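Long-range contact in HNH endonuclease (Geobacillus virus E2, PDB 5H0M), which probably nicks DNA as a zinc-bound HNH endonuclease of a deep-sea thermophilic bacteriophage: residues I90-I94 against H118-T122. Numbering follows the deposited sequence.
Sequences IVDHI and HNRKT
K121 reaches from helix 115-129 to the end of strand 90-93 and brings its ammonium group to three oxygens, joining two elements of the ββα-metal (His-Me finger) motif of HNH nucleases. The shortest bond runs from K121 NZ to H93 O, at 2.8 Å with a C=O...N angle of 143°. A second carbonyl, I94 O, accepts from K121 NZ at 3.2 Å by a more bent approach. The salt bridge to D92 OD2 (3.1 Å from K121 NZ) comes from above the carboxylate plane, 54° out of it. Lysine suits the place because its long chain spans the gap and its three N-H groups can serve several acceptors; it is extended to CE, and a bend at the last torsion turns NZ to the carbonyls. D125 adds a salt bridge to NZ, so two acids probably stabilise its positive charge.

D92, first residue of the D92-H93 pair, and H118, probably the closing histidine of the HNH signature, set carboxylate and ring planes 70° apart, with D92 OD2 3.6 Å from H118 CD2. One water donates to D92 OD1 and is also hydrogen-bonded to H118 NE2, consistent with the site where these two residues of HNH nucleases commonly bind the catalytic divalent metal; the zinc seen here is separate, held by four cysteines. The H93 ring leads away, packs near W61 and hydrogen-bonds through NE2 to R104 O, while its carbonyl serves K121.

Outward, I90 lays CD1 over the centre of one face of the H118 ring, while its CG2 packs 4.1 Å from H118 CB; a branched aliphatic residue can supply both touches. At the opposite face, offset toward the rim, sits T122 OG1, which donates to H118 O at 2.9 Å and accepts from a water that also donates to D92 OD2.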
loop_
_atom_site.group_PDB
_atom_site.type_symbol
_atom_site.label_atom_id
_atom_site.label_comp_id
_atom_site.label_asym_id
_atom_site.label_seq_id
_atom_site.Cartn_x
_atom_site.Cartn_y
_atom_site.Cartn_z
ATOM N N ILE A 90 -9.266 -0.734 0.128
ATOM C CA ILE A 90 -8.017 0.011 -0.017
ATOM C C ILE A 90 -6.994 -0.896 -0.681
ATOM O O ILE A 90 -7.080 -2.109 -0.550
ATOM C CB ILE A 90 -7.547 0.534 1.357
ATOM C CG1 ILE A 90 -6.478 1.613 1.203
ATOM C CG2 ILE A 90 -7.106 -0.597 2.250
ATOM C CD1 ILE A 90 -6.278 2.424 2.463
ATOM N N VAL A 91 -6.061 -0.305 -1.418
ATOM C CA VAL A 91 -4.906 -1.031 -1.933
ATOM C C VAL A 91 -3.695 -0.549 -1.150
ATOM O O VAL A 91 -3.431 0.663 -1.118
ATOM C CB VAL A 91 -4.694 -0.789 -3.433
ATOM C CG1 VAL A 91 -3.438 -1.466 -3.939
ATOM C CG2 VAL A 91 -5.885 -1.309 -4.216
ATOM N N ASP A 92 -2.976 -1.489 -0.538
ATOM C CA ASP A 92 -1.821 -1.168 0.324
ATOM C C ASP A 92 -0.523 -1.743 -0.239
ATOM O O ASP A 92 -0.500 -2.841 -0.808
ATOM C CB ASP A 92 -2.035 -1.707 1.743
ATOM C CG ASP A 92 -1.090 -1.078 2.785
ATOM O OD1 ASP A 92 -0.581 0.057 2.579
ATOM O OD2 ASP A 92 -0.871 -1.715 3.833
ATOM N N HIS A 93 0.551 -0.984 -0.042
ATOM C CA HIS A 93 1.911 -1.437 -0.319
ATOM C C HIS A 93 2.358 -2.439 0.719
ATOM O O HIS A 93 2.247 -2.174 1.922
ATOM C CB HIS A 93 2.863 -0.248 -0.327
ATOM C CG HIS A 93 2.656 0.671 -1.490
ATOM N ND1 HIS A 93 1.674 1.628 -1.508
ATOM C CD2 HIS A 93 3.286 0.751 -2.684
ATOM C CE1 HIS A 93 1.711 2.273 -2.663
ATOM N NE2 HIS A 93 2.671 1.749 -3.400
ATOM N N ILE A 94 2.892 -3.565 0.271
ATOM C CA ILE A 94 3.367 -4.594 1.218
ATOM C C ILE A 94 4.602 -4.073 1.947
ATOM O O ILE A 94 4.596 -3.922 3.173
ATOM C CB ILE A 94 3.644 -5.929 0.529
ATOM C CG1 ILE A 94 2.384 -6.492 -0.117
ATOM C CG2 ILE A 94 4.272 -6.891 1.534
ATOM C CD1 ILE A 94 2.602 -7.767 -0.896
ATOM N N HIS A 118 -6.257 -3.997 6.854
ATOM C CA HIS A 118 -5.340 -2.856 6.763
ATOM C C HIS A 118 -4.882 -2.417 8.154
ATOM O O HIS A 118 -3.708 -2.115 8.381
ATOM C CB HIS A 118 -5.983 -1.688 6.027
ATOM C CG HIS A 118 -5.054 -0.531 5.834
ATOM N ND1 HIS A 118 -5.162 0.630 6.565
ATOM C CD2 HIS A 118 -3.989 -0.361 5.013
ATOM C CE1 HIS A 118 -4.211 1.470 6.190
ATOM N NE2 HIS A 118 -3.494 0.896 5.245
ATOM N N ASN A 119 -5.811 -2.405 9.111
ATOM C CA ASN A 119 -5.477 -2.073 10.490
ATOM C C ASN A 119 -4.510 -3.081 11.096
ATOM O O ASN A 119 -3.529 -2.710 11.756
ATOM C CB ASN A 119 -6.765 -2.005 11.310
ATOM C CG ASN A 119 -6.528 -1.547 12.727
ATOM O OD1 ASN A 119 -6.208 -0.377 12.967
ATOM N ND2 ASN A 119 -6.679 -2.463 13.680
ATOM N N ARG A 120 -4.764 -4.364 10.871
ATOM C CA ARG A 120 -3.872 -5.408 11.359
ATOM C C ARG A 120 -2.489 -5.245 10.751
ATOM O O ARG A 120 -1.483 -5.341 11.448
ATOM C CB ARG A 120 -4.438 -6.802 11.045
ATOM C CG ARG A 120 -3.484 -7.938 11.331
ATOM C CD ARG A 120 -4.117 -9.304 11.214
ATOM N NE ARG A 120 -4.685 -9.563 9.892
ATOM C CZ ARG A 120 -5.245 -10.713 9.523
ATOM N NH1 ARG A 120 -5.322 -11.735 10.373
ATOM N NH2 ARG A 120 -5.731 -10.853 8.293
ATOM N N LYS A 121 -2.448 -5.022 9.442
ATOM C CA LYS A 121 -1.174 -4.885 8.733
ATOM C C LYS A 121 -0.407 -3.675 9.233
ATOM O O LYS A 121 0.825 -3.707 9.326
ATOM C CB LYS A 121 -1.371 -4.780 7.227
ATOM C CG LYS A 121 -0.056 -4.621 6.457
ATOM C CD LYS A 121 -0.232 -4.798 4.972
ATOM C CE LYS A 121 1.117 -4.640 4.280
ATOM N NZ LYS A 121 1.702 -3.278 4.393
ATOM N N THR A 122 -1.113 -2.601 9.568
ATOM C CA THR A 122 -0.449 -1.404 10.101
ATOM C C THR A 122 0.298 -1.734 11.389
ATOM O O THR A 122 1.441 -1.320 11.577
ATOM C CB THR A 122 -1.457 -0.272 10.319
ATOM O OG1 THR A 122 -1.978 0.124 9.048
ATOM C CG2 THR A 122 -0.811 0.930 11.010
HETATM O O HOH W 1 -0.558 -0.671 6.472
HETATM O O HOH W 2 -0.888 2.101 4.734
#